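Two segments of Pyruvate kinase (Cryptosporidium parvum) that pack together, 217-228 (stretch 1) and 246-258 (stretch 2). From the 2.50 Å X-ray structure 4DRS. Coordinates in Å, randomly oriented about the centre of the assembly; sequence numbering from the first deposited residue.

Stretch 1, residues 217-228: DRHDIVDFALKY
Stretch 2 (246-258) LCRQIISENTQYS

How are the two backbones set against each other? The helix of stretch 1, already under way at Asp 217, and that of stretch 2, begun before Leu 246 and running to Ser 252, head in broadly the same direction, their axes 44° apart and 10.4 Å at closest approach. A wider pi-type turn interrupts the first at 221-226: Ala 225 N bonds Asp 220 O at 3.1 Å and Leu 226 N bonds Ile 221 O at 2.9 Å. Beyond Ser 252 stretch 2 leaves its helix and swings in: CA of Val 222 lies 6.8 Å from CA of Asn 254, and CA of Lys 227 only 5.4 Å from CA of Tyr 257, which sits in a type I turn from Thr 255 to Ser 258. The contact buries 625 Å², both sides summed.

What does the first part of stretch 1 offer? Arg 218 (chi1 m, chi2 t, chi3 p) lays its aliphatic stem along Ile 250, CG to CD1 at 3.9 Å, and its guanidinium has Ile 250 CG1 over one face. Ile 221 (m, t) points toward stretch 2, its CG2 4.1 Å from CG2 of Ile 250 (also m, t) and its CD1 4.3 Å from SG of Cys 247. Both isoleucines are buried, their branched chains filling an apolar seam with Val 222.

How does Val 222 meet both helix and loop? With chi1 t, its CG2 reaches CG2 of Ile 250 at 3.7 Å, while CG1 lies 3.5 Å from OD1 of Asn 254. That amide is held in place: Asn 254 (chi1 m) donates ND2 to O of Ile 250 at 2.8 Å, and its OD1 accepts NE2 of Gln 256 at 3.3 Å.

What closes the far end? Tyr 257 (chi1 m) offers both hydroxyl and ring face. Asp 223 (m) accepts the one cross-stretch hydrogen bond, from OH of Tyr 257 to OD1 at 3.0 Å, near the ring plane. Leu 226 (m, t) places CD1 3.6 Å from O of Asn 254 and CD2 4.4 Å from CG1 of Ile 251. Lys 227, all t, lays its methylene CG over the face of the Tyr 257 ring, 3.7 Å from its centroid, a CH-pi contact suited to a long aliphatic chain on an exposed residue.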

# COMPACT_ATOMS: atom_id res chain seq x y z
N ASP A 217 -33.15 -3.53 -39.41
CA ASP A 217 -32.03 -2.94 -38.68
C ASP A 217 -31.04 -2.29 -39.65
O ASP A 217 -30.61 -1.16 -39.43
CB ASP A 217 -31.32 -3.97 -37.79
CG ASP A 217 -32.23 -4.61 -36.76
OD1 ASP A 217 -33.08 -3.91 -36.17
OD2 ASP A 217 -32.10 -5.83 -36.54
N ARG A 218 -30.71 -3.01 -40.72
CA ARG A 218 -29.84 -2.51 -41.78
C ARG A 218 -30.40 -1.23 -42.39
O ARG A 218 -29.68 -0.26 -42.60
CB ARG A 218 -29.64 -3.55 -42.88
CG ARG A 218 -28.88 -4.81 -42.46
CD ARG A 218 -28.31 -5.53 -43.67
NE ARG A 218 -27.70 -4.57 -44.58
CZ ARG A 218 -26.67 -4.82 -45.38
NH1 ARG A 218 -26.11 -6.03 -45.40
NH2 ARG A 218 -26.20 -3.85 -46.16
N HIS A 219 -31.70 -1.25 -42.66
CA HIS A 219 -32.39 -0.10 -43.22
C HIS A 219 -32.30 1.10 -42.31
O HIS A 219 -32.02 2.21 -42.77
CB HIS A 219 -33.85 -0.44 -43.53
CG HIS A 219 -34.70 0.76 -43.88
ND1 HIS A 219 -34.69 1.34 -45.10
CD2 HIS A 219 -35.60 1.50 -43.11
CE1 HIS A 219 -35.53 2.38 -45.12
NE2 HIS A 219 -36.09 2.49 -43.89
N ASP A 220 -32.53 0.88 -41.02
CA ASP A 220 -32.44 1.96 -40.04
C ASP A 220 -31.02 2.49 -39.88
O ASP A 220 -30.82 3.69 -39.71
CB ASP A 220 -32.98 1.50 -38.68
CG ASP A 220 -34.46 1.17 -38.72
OD1 ASP A 220 -35.20 1.76 -39.54
OD2 ASP A 220 -34.89 0.32 -37.91
N ILE A 221 -30.04 1.60 -39.94
CA ILE A 221 -28.63 1.99 -39.80
C ILE A 221 -28.19 2.85 -40.97
O ILE A 221 -27.66 3.95 -40.78
CB ILE A 221 -27.70 0.76 -39.64
CG1 ILE A 221 -27.87 0.13 -38.25
CG2 ILE A 221 -26.25 1.15 -39.87
CD1 ILE A 221 -27.34 -1.29 -38.13
N VAL A 222 -28.43 2.36 -42.19
CA VAL A 222 -28.02 3.04 -43.41
C VAL A 222 -28.88 4.27 -43.68
O VAL A 222 -28.35 5.36 -43.87
CB VAL A 222 -28.06 2.09 -44.63
CG1 VAL A 222 -27.71 2.85 -45.91
CG2 VAL A 222 -27.13 0.91 -44.44
N ASP A 223 -30.20 4.09 -43.68
CA ASP A 223 -31.13 5.12 -44.14
C ASP A 223 -31.62 6.08 -43.06
O ASP A 223 -32.44 6.96 -43.34
CB ASP A 223 -32.33 4.50 -44.86
CG ASP A 223 -31.98 3.98 -46.23
OD1 ASP A 223 -31.20 4.65 -46.95
OD2 ASP A 223 -32.48 2.89 -46.60
N PHE A 224 -31.12 5.92 -41.84
CA PHE A 224 -31.43 6.89 -40.79
C PHE A 224 -30.16 7.37 -40.07
O PHE A 224 -29.82 8.55 -40.15
CB PHE A 224 -32.48 6.36 -39.82
CG PHE A 224 -33.20 7.43 -39.07
CD1 PHE A 224 -34.46 7.86 -39.49
CD2 PHE A 224 -32.62 8.04 -37.96
CE1 PHE A 224 -35.13 8.86 -38.80
CE2 PHE A 224 -33.29 9.05 -37.27
CZ PHE A 224 -34.54 9.45 -37.69
N ALA A 225 -29.48 6.46 -39.39
CA ALA A 225 -28.25 6.78 -38.64
C ALA A 225 -27.15 7.38 -39.51
O ALA A 225 -26.60 8.43 -39.20
CB ALA A 225 -27.74 5.57 -37.88
N LEU A 226 -26.83 6.72 -40.62
CA LEU A 226 -25.81 7.23 -41.51
C LEU A 226 -26.33 8.40 -42.32
O LEU A 226 -25.67 9.44 -42.43
CB LEU A 226 -25.27 6.13 -42.43
CG LEU A 226 -24.52 4.98 -41.72
CD1 LEU A 226 -24.01 3.97 -42.74
CD2 LEU A 226 -23.39 5.52 -40.86
N LYS A 227 -27.54 8.24 -42.87
CA LYS A 227 -28.16 9.25 -43.72
C LYS A 227 -28.26 10.60 -43.01
O LYS A 227 -27.88 11.62 -43.57
CB LYS A 227 -29.55 8.77 -44.18
CG LYS A 227 -30.19 9.68 -45.22
CD LYS A 227 -31.58 9.19 -45.61
CE LYS A 227 -32.28 10.22 -46.48
NZ LYS A 227 -33.50 9.67 -47.14
N TYR A 228 -28.76 10.60 -41.78
CA TYR A 228 -28.94 11.84 -41.03
C TYR A 228 -27.80 12.16 -40.07
O TYR A 228 -27.93 13.05 -39.23
CB TYR A 228 -30.29 11.84 -40.30
CG TYR A 228 -31.47 11.64 -41.22
CD1 TYR A 228 -31.62 12.43 -42.36
CD2 TYR A 228 -32.42 10.66 -40.96
CE1 TYR A 228 -32.70 12.24 -43.22
CE2 TYR A 228 -33.50 10.47 -41.81
CZ TYR A 228 -33.63 11.26 -42.94
OH TYR A 228 -34.70 11.08 -43.78
N LEU A 246 -20.14 -7.17 -38.50
CA LEU A 246 -21.16 -6.97 -39.52
C LEU A 246 -21.56 -5.50 -39.60
O LEU A 246 -21.67 -4.93 -40.69
CB LEU A 246 -22.38 -7.87 -39.28
CG LEU A 246 -23.60 -7.72 -40.21
CD1 LEU A 246 -23.23 -7.88 -41.69
CD2 LEU A 246 -24.70 -8.69 -39.83
N CYS A 247 -21.76 -4.87 -38.44
CA CYS A 247 -22.12 -3.46 -38.38
C CYS A 247 -20.99 -2.56 -38.90
O CYS A 247 -21.26 -1.57 -39.58
CB CYS A 247 -22.51 -3.07 -36.95
SG CYS A 247 -23.28 -1.44 -36.84
N ARG A 248 -19.75 -2.91 -38.59
CA ARG A 248 -18.58 -2.20 -39.13
C ARG A 248 -18.58 -2.25 -40.65
O ARG A 248 -18.34 -1.24 -41.32
CB ARG A 248 -17.27 -2.82 -38.62
CG ARG A 248 -17.01 -2.69 -37.13
CD ARG A 248 -16.42 -1.34 -36.73
NE ARG A 248 -16.12 -1.34 -35.30
CZ ARG A 248 -16.19 -0.28 -34.50
NH1 ARG A 248 -16.54 0.91 -34.97
NH2 ARG A 248 -15.90 -0.42 -33.21
N GLN A 249 -18.83 -3.45 -41.19
CA GLN A 249 -18.85 -3.68 -42.63
C GLN A 249 -19.94 -2.85 -43.30
O GLN A 249 -19.69 -2.19 -44.31
CB GLN A 249 -19.02 -5.17 -42.94
CG GLN A 249 -18.83 -5.51 -44.40
CD GLN A 249 -19.12 -6.97 -44.72
OE1 GLN A 249 -20.06 -7.56 -44.18
NE2 GLN A 249 -18.31 -7.55 -45.60
N ILE A 250 -21.14 -2.87 -42.72
CA ILE A 250 -22.25 -2.06 -43.22
C ILE A 250 -21.85 -0.58 -43.29
O ILE A 250 -22.07 0.08 -44.32
CB ILE A 250 -23.54 -2.26 -42.39
CG1 ILE A 250 -24.09 -3.67 -42.59
CG2 ILE A 250 -24.59 -1.23 -42.77
CD1 ILE A 250 -25.12 -4.09 -41.55
N ILE A 251 -21.25 -0.06 -42.22
CA ILE A 251 -20.80 1.33 -42.19
C ILE A 251 -19.79 1.61 -43.30
O ILE A 251 -19.92 2.60 -44.02
CB ILE A 251 -20.24 1.72 -40.80
CG1 ILE A 251 -21.36 1.76 -39.76
CG2 ILE A 251 -19.53 3.07 -40.85
CD1 ILE A 251 -20.89 1.53 -38.33
N SER A 252 -18.81 0.72 -43.46
CA SER A 252 -17.77 0.91 -44.48
C SER A 252 -18.26 0.78 -45.93
O SER A 252 -17.68 1.39 -46.83
CB SER A 252 -16.56 -0.01 -44.22
OG SER A 252 -16.87 -1.36 -44.52
N GLU A 253 -19.34 0.02 -46.14
CA GLU A 253 -19.91 -0.18 -47.49
C GLU A 253 -21.03 0.81 -47.83
O GLU A 253 -21.65 0.71 -48.90
CB GLU A 253 -20.51 -1.58 -47.62
CG GLU A 253 -19.53 -2.73 -47.57
CD GLU A 253 -20.25 -4.04 -47.32
OE1 GLU A 253 -21.40 -4.02 -46.84
OE2 GLU A 253 -19.65 -5.10 -47.61
N ASN A 254 -21.31 1.73 -46.92
CA ASN A 254 -22.38 2.69 -47.11
C ASN A 254 -21.91 4.09 -46.79
O ASN A 254 -22.10 4.59 -45.68
CB ASN A 254 -23.60 2.32 -46.27
CG ASN A 254 -24.36 1.14 -46.84
OD1 ASN A 254 -25.21 1.30 -47.72
ND2 ASN A 254 -24.05 -0.05 -46.35
N THR A 255 -21.27 4.72 -47.77
CA THR A 255 -20.71 6.05 -47.63
C THR A 255 -21.37 7.01 -48.62
O THR A 255 -20.89 8.12 -48.84
CB THR A 255 -19.19 6.04 -47.88
OG1 THR A 255 -18.92 5.58 -49.21
CG2 THR A 255 -18.47 5.12 -46.88
N GLN A 256 -22.49 6.57 -49.20
CA GLN A 256 -23.22 7.38 -50.19
C GLN A 256 -23.77 8.69 -49.62
O GLN A 256 -24.02 9.63 -50.37
CB GLN A 256 -24.34 6.57 -50.86
CG GLN A 256 -25.53 6.20 -49.98
CD GLN A 256 -25.30 4.93 -49.17
OE1 GLN A 256 -24.25 4.77 -48.56
NE2 GLN A 256 -26.28 4.04 -49.17
N TYR A 257 -23.94 8.75 -48.30
CA TYR A 257 -24.48 9.95 -47.66
C TYR A 257 -23.40 10.86 -47.09
O TYR A 257 -23.72 11.88 -46.48
CB TYR A 257 -25.51 9.57 -46.59
CG TYR A 257 -26.73 8.85 -47.13
CD1 TYR A 257 -27.59 9.49 -48.04
CD2 TYR A 257 -27.02 7.54 -46.75
CE1 TYR A 257 -28.70 8.84 -48.54
CE2 TYR A 257 -28.14 6.89 -47.25
CZ TYR A 257 -28.97 7.54 -48.14
OH TYR A 257 -30.08 6.89 -48.65
N SER A 258 -22.14 10.50 -47.28
CA SER A 258 -21.02 11.28 -46.74
C SER A 258 -19.82 11.39 -47.69
O SER A 258 -18.66 11.32 -47.26
CB SER A 258 -20.59 10.72 -45.38
OG SER A 258 -20.17 9.37 -45.51